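Long-range contacts in CofB (Escherichia coli, PDB 5AX6), which serves as a minor pilin subunit of the CFA/III type IVb pilus of enterotoxigenic E. coli and, as a homotrimer, probably takes part in pilus assembly: residues I381-P389 and S479-S487; S404-T412 and Y472-V480. All coordinates share one frame; numbering follows the deposited sequence.

Contact 1 of 2, residues I381-P389 and S479-S487; sequences IELNVQDCP and SVNITTWCS
Strand 381-384 runs over strand 479-487 with their N-to-C directions 26° apart and their axes 11.3 Å from each other, the spacing of two stacked sheets rather than of paired neighbours. This is cross-sheet packing within the C-terminal domain. The CA atoms draw together along the segments, from 10.0 Å between those of Ile-381 and Val-480 to 5.9 Å between those of Cys-388 and Cys-486, so the gap narrows toward the disulfide. At the wide end alternate residues of each strand fill it. Ile-381 and Ile-482 meet tip to tip, CG2 of Ile-381 lying 4.0 Å from CD1 of Ile-482. The other branch of Ile-381 slides past Val-480, bringing CD1 alongside its CG2, and CD1 of Leu-383 adds a looser contact with CG2 of Ile-482. Farther along, Gln-386 replaces the apolar filling. Its CG lies between the backbone N and the carbonyl carbon, and the chain then bends at chi2, bringing NE2 within 3.0 Å of Trp-485 O; with an N-H...O angle of 129° this bond is weak. The buried amide has further partners: OE1 is hydrogen-bonded to Trp-453 NE1, and NE2 also to Arg-400 O. Beyond it, the SG atoms of Cys-388 and Cys-486 are joined at 2.1 Å with a chi3 of -88°, close to the relaxed value for a disulfide, while CG of Gln-386 and CD of Pro-389 both pack on the sulfur of Cys-486. The chemistry therefore implies two sheets held by dispersion at one end and, at the other, by an apparently unstrained covalent link from the loop after strand 381-384, with a bonded amide between.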
loop_
_atom_site.group_PDB
_atom_site.type_symbol
_atom_site.label_atom_id
_atom_site.label_comp_id
_atom_site.label_asym_id
_atom_site.label_seq_id
_atom_site.Cartn_x
_atom_site.Cartn_y
_atom_site.Cartn_z
ATOM N N ILE A 381 10.774 9.885 44.765
ATOM C CA ILE A 381 9.945 9.836 43.578
ATOM C C ILE A 381 9.911 8.397 43.090
ATOM O O ILE A 381 10.947 7.784 42.846
ATOM C CB ILE A 381 10.470 10.792 42.462
ATOM C CG1 ILE A 381 10.451 12.244 42.948
ATOM C CG2 ILE A 381 9.625 10.622 41.176
ATOM C CD1 ILE A 381 11.154 13.249 42.003
ATOM N N GLU A 382 8.719 7.825 42.986
ATOM C CA GLU A 382 8.625 6.442 42.553
ATOM C C GLU A 382 7.714 6.335 41.343
ATOM O O GLU A 382 6.661 6.962 41.300
ATOM C CB GLU A 382 8.120 5.541 43.692
ATOM C CG GLU A 382 8.054 4.074 43.293
ATOM C CD GLU A 382 7.840 3.125 44.475
ATOM O OE1 GLU A 382 8.105 3.526 45.632
ATOM O OE2 GLU A 382 7.413 1.973 44.232
ATOM N N LEU A 383 8.131 5.547 40.363
ATOM C CA LEU A 383 7.384 5.400 39.115
ATOM C C LEU A 383 7.368 3.936 38.718
ATOM O O LEU A 383 8.289 3.203 39.048
ATOM C CB LEU A 383 8.019 6.241 37.995
ATOM C CG LEU A 383 8.112 7.761 38.172
ATOM C CD1 LEU A 383 8.967 8.378 37.061
ATOM C CD2 LEU A 383 6.723 8.379 38.180
ATOM N N ASN A 384 6.327 3.510 38.008
ATOM C CA ASN A 384 6.307 2.177 37.425
ATOM C C ASN A 384 7.271 2.080 36.260
ATOM O O ASN A 384 7.349 3.001 35.448
ATOM C CB ASN A 384 4.894 1.819 36.958
ATOM C CG ASN A 384 3.928 1.677 38.111
ATOM O OD1 ASN A 384 4.241 1.039 39.111
ATOM N ND2 ASN A 384 2.758 2.280 37.985
ATOM N N VAL A 385 8.011 0.979 36.181
ATOM C CA VAL A 385 8.934 0.773 35.075
ATOM C C VAL A 385 8.124 0.525 33.808
ATOM O O VAL A 385 7.145 -0.223 33.819
ATOM C CB VAL A 385 9.910 -0.402 35.339
ATOM C CG1 VAL A 385 10.789 -0.651 34.113
ATOM C CG2 VAL A 385 10.786 -0.088 36.546
ATOM N N GLN A 386 8.512 1.186 32.724
ATOM C CA GLN A 386 7.754 1.106 31.479
ATOM C C GLN A 386 7.996 -0.214 30.783
ATOM O O GLN A 386 9.018 -0.864 31.009
ATOM C CB GLN A 386 8.132 2.260 30.543
ATOM C CG GLN A 386 9.601 2.261 30.118
ATOM C CD GLN A 386 10.510 3.033 31.087
ATOM O OE1 GLN A 386 10.306 3.018 32.300
ATOM N NE2 GLN A 386 11.517 3.703 30.547
ATOM N N ASP A 387 7.046 -0.618 29.941
ATOM C CA ASP A 387 7.245 -1.763 29.059
ATOM C C ASP A 387 7.863 -1.275 27.766
ATOM O O ASP A 387 7.410 -0.289 27.203
ATOM C CB ASP A 387 5.923 -2.474 28.764
ATOM C CG ASP A 387 5.316 -3.100 29.999
ATOM O OD1 ASP A 387 6.065 -3.725 30.778
ATOM O OD2 ASP A 387 4.094 -2.953 30.194
ATOM N N CYS A 388 8.893 -1.956 27.287
ATOM C CA CYS A 388 9.514 -1.530 26.042
ATOM C C CYS A 388 8.778 -2.145 24.863
ATOM O O CYS A 388 8.158 -3.195 25.004
ATOM C CB CYS A 388 10.994 -1.893 26.039
ATOM S SG CYS A 388 11.882 -0.864 27.263
ATOM N N PRO A 389 8.832 -1.479 23.701
ATOM C CA PRO A 389 8.127 -1.991 22.517
ATOM C C PRO A 389 8.870 -3.140 21.855
ATOM O O PRO A 389 9.969 -3.500 22.282
ATOM C CB PRO A 389 8.059 -0.766 21.592
ATOM C CG PRO A 389 9.261 0.043 21.969
ATOM C CD PRO A 389 9.460 -0.168 23.458
ATOM N N SER A 479 13.809 20.018 42.487
ATOM C CA SER A 479 12.933 19.411 41.498
ATOM C C SER A 479 13.737 18.980 40.292
ATOM O O SER A 479 14.825 19.496 40.048
ATOM C CB SER A 479 11.816 20.370 41.083
ATOM O OG SER A 479 12.335 21.505 40.415
ATOM N N VAL A 480 13.190 18.034 39.532
ATOM C CA VAL A 480 13.917 17.472 38.413
ATOM C C VAL A 480 13.008 17.306 37.212
ATOM O O VAL A 480 11.796 17.137 37.365
ATOM C CB VAL A 480 14.515 16.088 38.760
ATOM C CG1 VAL A 480 15.682 16.229 39.728
ATOM C CG2 VAL A 480 13.418 15.135 39.285
ATOM N N ASN A 481 13.607 17.356 36.027
ATOM C CA ASN A 481 12.975 16.850 34.820
ATOM C C ASN A 481 13.449 15.431 34.580
ATOM O O ASN A 481 14.651 15.198 34.427
ATOM C CB ASN A 481 13.299 17.750 33.621
ATOM C CG ASN A 481 12.701 19.139 33.776
ATOM O OD1 ASN A 481 13.409 20.149 33.756
ATOM N ND2 ASN A 481 11.399 19.186 33.951
ATOM N N ILE A 482 12.497 14.497 34.565
ATOM C CA ILE A 482 12.760 13.074 34.441
ATOM C C ILE A 482 12.517 12.689 33.007
ATOM O O ILE A 482 11.466 13.008 32.462
ATOM C CB ILE A 482 11.840 12.257 35.382
ATOM C CG1 ILE A 482 12.222 12.540 36.839
ATOM C CG2 ILE A 482 11.900 10.763 35.066
ATOM C CD1 ILE A 482 11.130 12.171 37.823
ATOM N N THR A 483 13.507 12.046 32.393
ATOM C CA THR A 483 13.393 11.544 31.029
ATOM C C THR A 483 13.310 10.030 31.075
ATOM O O THR A 483 14.129 9.395 31.729
ATOM C CB THR A 483 14.611 11.946 30.151
ATOM O OG1 THR A 483 14.831 13.355 30.248
ATOM C CG2 THR A 483 14.365 11.563 28.686
ATOM N N THR A 484 12.336 9.455 30.379
ATOM C CA THR A 484 12.182 8.014 30.330
ATOM C C THR A 484 12.146 7.554 28.878
ATOM O O THR A 484 11.540 8.219 28.028
ATOM C CB THR A 484 10.892 7.562 31.051
ATOM O OG1 THR A 484 9.738 8.094 30.379
ATOM C CG2 THR A 484 10.906 8.024 32.502
ATOM N N TRP A 485 12.791 6.422 28.586
ATOM C CA TRP A 485 12.817 5.909 27.219
ATOM C C TRP A 485 13.279 4.456 27.275
ATOM O O TRP A 485 13.553 3.945 28.355
ATOM C CB TRP A 485 13.728 6.768 26.313
ATOM C CG TRP A 485 15.228 6.645 26.535
ATOM C CD1 TRP A 485 16.120 6.010 25.711
ATOM C CD2 TRP A 485 16.005 7.191 27.621
ATOM N NE1 TRP A 485 17.392 6.122 26.224
ATOM C CE2 TRP A 485 17.350 6.832 27.390
ATOM C CE3 TRP A 485 15.693 7.945 28.761
ATOM C CZ2 TRP A 485 18.387 7.197 28.262
ATOM C CZ3 TRP A 485 16.730 8.300 29.634
ATOM C CH2 TRP A 485 18.059 7.928 29.368
ATOM N N CYS A 486 13.331 3.779 26.135
ATOM C CA CYS A 486 13.897 2.429 26.107
ATOM C C CYS A 486 15.070 2.419 25.151
ATOM O O CYS A 486 15.072 3.165 24.162
ATOM C CB CYS A 486 12.847 1.387 25.679
ATOM S SG CYS A 486 11.484 1.169 26.837
ATOM N N SER A 487 16.057 1.571 25.417
ATOM C CA SER A 487 17.286 1.585 24.633
ATOM C C SER A 487 18.034 0.258 24.720
ATOM O O SER A 487 17.913 -0.462 25.707
ATOM C CB SER A 487 18.199 2.714 25.116
ATOM O OG SER A 487 19.372 2.817 24.326
#

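Contact 2 of 2, residues S404-T412 and Y472-V480; sequences SIASIVADT and YLNPKFLSV
A classic beta bulge interrupts the antiparallel pairing of strands 404-409 and 478-480, with Ala-406 and Ser-407 set against the single residue Ser-479. Ser-479 O takes a 2.9 Å hydrogen bond from Ala-406 N and a weak one, 3.5 Å, from Ser-407 N; Ser-479 N returns one to Ser-407 O at 3.0 Å, nearly straight at 171°. Past the bulge Ile-408 and Leu-478 run alongside each other on one face of the sheet, with CD1 of Leu-478 against CB of Ile-408. Where the strands part, the Phe-477 ring receives CB of Asp-411 over the centre of one face, a CH-pi contact 3.6 Å from the centroid and 7° off the normal, while CB of Pro-475 covers the opposite face toward the rim. Tyr-472 OH donates to Asp-411 O at 2.8 Å, in the carbonyl plane. Pro-475 also opens the type I turn that delivers Leu-478 to the strand. Around this, Ser-407 OG donates to Ala-406 O and is hydrogen-bonded to Ile-444 N of a neighbouring subunit, where Ile-408 and Val-409 continue the sheet across the trimer interface. The carboxylate plane of Asp-411 stands 87° to the Phe-477 ring, its oxygens held by the backbone N atoms of Ala-421 and Gln-435.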
loop_
_atom_site.group_PDB
_atom_site.type_symbol
_atom_site.label_atom_id
_atom_site.label_comp_id
_atom_site.label_asym_id
_atom_site.label_seq_id
_atom_site.Cartn_x
_atom_site.Cartn_y
_atom_site.Cartn_z
ATOM N N SER A 404 17.386 15.351 35.448
ATOM C CA SER A 404 18.202 16.563 35.351
ATOM C C SER A 404 17.637 17.613 36.297
ATOM O O SER A 404 16.423 17.676 36.490
ATOM C CB SER A 404 18.224 17.107 33.920
ATOM O OG SER A 404 18.666 16.123 33.001
ATOM N N ILE A 405 18.498 18.433 36.896
ATOM C CA ILE A 405 18.024 19.406 37.864
ATOM C C ILE A 405 17.206 20.524 37.212
ATOM O O ILE A 405 17.632 21.122 36.220
ATOM C CB ILE A 405 19.181 20.046 38.643
ATOM C CG1 ILE A 405 20.011 18.969 39.335
ATOM C CG2 ILE A 405 18.612 21.059 39.640
ATOM C CD1 ILE A 405 21.198 19.516 40.120
ATOM N N ALA A 406 16.031 20.809 37.774
ATOM C CA ALA A 406 15.150 21.834 37.220
ATOM C C ALA A 406 15.080 23.081 38.106
ATOM O O ALA A 406 14.953 24.192 37.599
ATOM C CB ALA A 406 13.753 21.265 36.995
ATOM N N SER A 407 15.141 22.894 39.421
ATOM C CA SER A 407 15.267 24.010 40.381
ATOM C C SER A 407 15.905 23.473 41.650
ATOM O O SER A 407 15.687 22.322 41.997
ATOM C CB SER A 407 13.909 24.644 40.710
ATOM O OG SER A 407 13.497 25.536 39.690
ATOM N N ILE A 408 16.688 24.295 42.345
ATOM C CA ILE A 408 17.363 23.833 43.548
ATOM C C ILE A 408 17.774 25.028 44.389
ATOM O O ILE A 408 18.449 25.927 43.899
ATOM C CB ILE A 408 18.615 22.964 43.216
ATOM C CG1 ILE A 408 19.313 22.501 44.498
ATOM C CG2 ILE A 408 19.602 23.725 42.322
ATOM C CD1 ILE A 408 20.539 21.599 44.240
ATOM N N VAL A 409 17.334 25.063 45.646
ATOM C CA VAL A 409 17.783 26.117 46.552
ATOM C C VAL A 409 18.164 25.551 47.916
ATOM O O VAL A 409 17.633 24.525 48.366
ATOM C CB VAL A 409 16.713 27.238 46.742
ATOM C CG1 VAL A 409 16.493 28.001 45.435
ATOM C CG2 VAL A 409 15.404 26.651 47.269
ATOM N N ALA A 410 19.119 26.224 48.549
ATOM C CA ALA A 410 19.612 25.836 49.858
ATOM C C ALA A 410 18.701 26.386 50.952
ATOM O O ALA A 410 19.087 27.278 51.706
ATOM C CB ALA A 410 21.039 26.330 50.045
ATOM N N ASP A 411 17.481 25.867 51.020
ATOM C CA ASP A 411 16.523 26.357 52.002
ATOM C C ASP A 411 16.980 26.014 53.430
ATOM O O ASP A 411 17.681 25.030 53.647
ATOM C CB ASP A 411 15.136 25.777 51.723
ATOM C CG ASP A 411 14.011 26.613 52.334
ATOM O OD1 ASP A 411 14.268 27.763 52.755
ATOM O OD2 ASP A 411 12.864 26.121 52.370
ATOM N N THR A 412 16.586 26.841 54.392
ATOM C CA THR A 412 16.874 26.581 55.803
ATOM C C THR A 412 15.625 26.882 56.626
ATOM O O THR A 412 14.676 27.460 56.109
ATOM C CB THR A 412 18.053 27.427 56.308
ATOM O OG1 THR A 412 17.765 28.818 56.102
ATOM C CG2 THR A 412 19.335 27.052 55.562
ATOM N N TYR A 472 20.096 17.151 53.589
ATOM C CA TYR A 472 18.662 16.967 53.425
ATOM C C TYR A 472 18.372 15.740 52.559
ATOM O O TYR A 472 19.116 15.454 51.605
ATOM C CB TYR A 472 18.020 18.202 52.778
ATOM C CG TYR A 472 18.145 19.507 53.536
ATOM C CD1 TYR A 472 17.908 19.583 54.908
ATOM C CD2 TYR A 472 18.472 20.681 52.861
ATOM C CE1 TYR A 472 18.018 20.801 55.587
ATOM C CE2 TYR A 472 18.586 21.885 53.519
ATOM C CZ TYR A 472 18.354 21.946 54.881
ATOM O OH TYR A 472 18.459 23.159 55.514
ATOM N N LEU A 473 17.286 15.034 52.884
ATOM C CA LEU A 473 16.814 13.893 52.108
ATOM C C LEU A 473 15.560 14.225 51.300
ATOM O O LEU A 473 14.577 14.705 51.853
ATOM C CB LEU A 473 16.511 12.709 53.032
ATOM C CG LEU A 473 15.885 11.487 52.358
ATOM C CD1 LEU A 473 16.898 10.814 51.435
ATOM C CD2 LEU A 473 15.355 10.495 53.394
ATOM N N ASN A 474 15.592 13.954 49.997
ATOM C CA ASN A 474 14.420 14.113 49.130
ATOM C C ASN A 474 13.581 15.363 49.392
ATOM O O ASN A 474 12.390 15.260 49.693
ATOM C CB ASN A 474 13.513 12.889 49.254
ATOM C CG ASN A 474 14.229 11.597 48.919
ATOM O OD1 ASN A 474 15.153 11.574 48.104
ATOM N ND2 ASN A 474 13.808 10.507 49.559
ATOM N N PRO A 475 14.191 16.545 49.275
ATOM C CA PRO A 475 13.547 17.808 49.655
ATOM C C PRO A 475 12.600 18.404 48.598
ATOM O O PRO A 475 12.867 18.310 47.399
ATOM C CB PRO A 475 14.732 18.746 49.882
ATOM C CG PRO A 475 15.828 18.200 49.053
ATOM C CD PRO A 475 15.589 16.731 48.847
ATOM N N LYS A 476 11.512 19.019 49.057
ATOM C CA LYS A 476 10.547 19.660 48.160
ATOM C C LYS A 476 11.144 20.865 47.447
ATOM O O LYS A 476 10.543 21.390 46.499
ATOM C CB LYS A 476 9.300 20.107 48.930
ATOM C CG LYS A 476 9.629 21.100 50.045
ATOM C CD LYS A 476 8.379 21.704 50.652
ATOM C CE LYS A 476 8.753 22.699 51.752
ATOM N NZ LYS A 476 7.572 23.164 52.525
ATOM N N PHE A 477 12.304 21.324 47.908
ATOM C CA PHE A 477 12.964 22.441 47.239
ATOM C C PHE A 477 14.100 21.964 46.330
ATOM O O PHE A 477 15.084 22.677 46.091
ATOM C CB PHE A 477 13.467 23.485 48.253
ATOM C CG PHE A 477 14.076 22.906 49.505
ATOM C CD1 PHE A 477 15.414 22.536 49.537
ATOM C CD2 PHE A 477 13.316 22.775 50.669
ATOM C CE1 PHE A 477 15.986 22.023 50.708
ATOM C CE2 PHE A 477 13.881 22.258 51.839
ATOM C CZ PHE A 477 15.214 21.888 51.853
ATOM N N LEU A 478 13.928 20.751 45.811
ATOM C CA LEU A 478 14.741 20.217 44.723
ATOM C C LEU A 478 13.767 19.592 43.745
ATOM O O LEU A 478 12.958 18.745 44.130
ATOM C CB LEU A 478 15.758 19.175 45.213
ATOM C CG LEU A 478 16.529 18.432 44.118
ATOM C CD1 LEU A 478 17.375 19.408 43.311
ATOM C CD2 LEU A 478 17.417 17.299 44.686
ATOM N N SER A 479 13.809 20.018 42.487
ATOM C CA SER A 479 12.933 19.411 41.498
ATOM C C SER A 479 13.737 18.980 40.292
ATOM O O SER A 479 14.825 19.496 40.048
ATOM C CB SER A 479 11.816 20.370 41.083
ATOM O OG SER A 479 12.335 21.505 40.415
ATOM N N VAL A 480 13.190 18.034 39.532
ATOM C CA VAL A 480 13.917 17.472 38.413
ATOM C C VAL A 480 13.008 17.306 37.212
ATOM O O VAL A 480 11.796 17.137 37.365
ATOM C CB VAL A 480 14.515 16.088 38.760
ATOM C CG1 VAL A 480 15.682 16.229 39.728
ATOM C CG2 VAL A 480 13.418 15.135 39.285
#

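Overall arrangement
Both contacts are largely buried in the C-terminal domain and use strand 478-487, sharing Ser-479 and Val-480, with centres about 20 Å apart. Contact 2 is nested along the chain inside the loop that contact 1 closes. They act in different directions: contact 2 is an in-sheet pairing with neighbouring strand 398-409, built on backbone hydrogen bonds and finished by aromatic and apolar side chains, whereas contact 1 joins that sheet to the one containing strand 381-384 through side chains and a disulfide. A probable hydrogen bond from Asn-481 N to Ser-404 O (2.9 Å) continues the pairing between them. Contact 1 includes the exposed Asp-387, while every touching residue of contact 2 is buried, and both reach other subunits of the trimer.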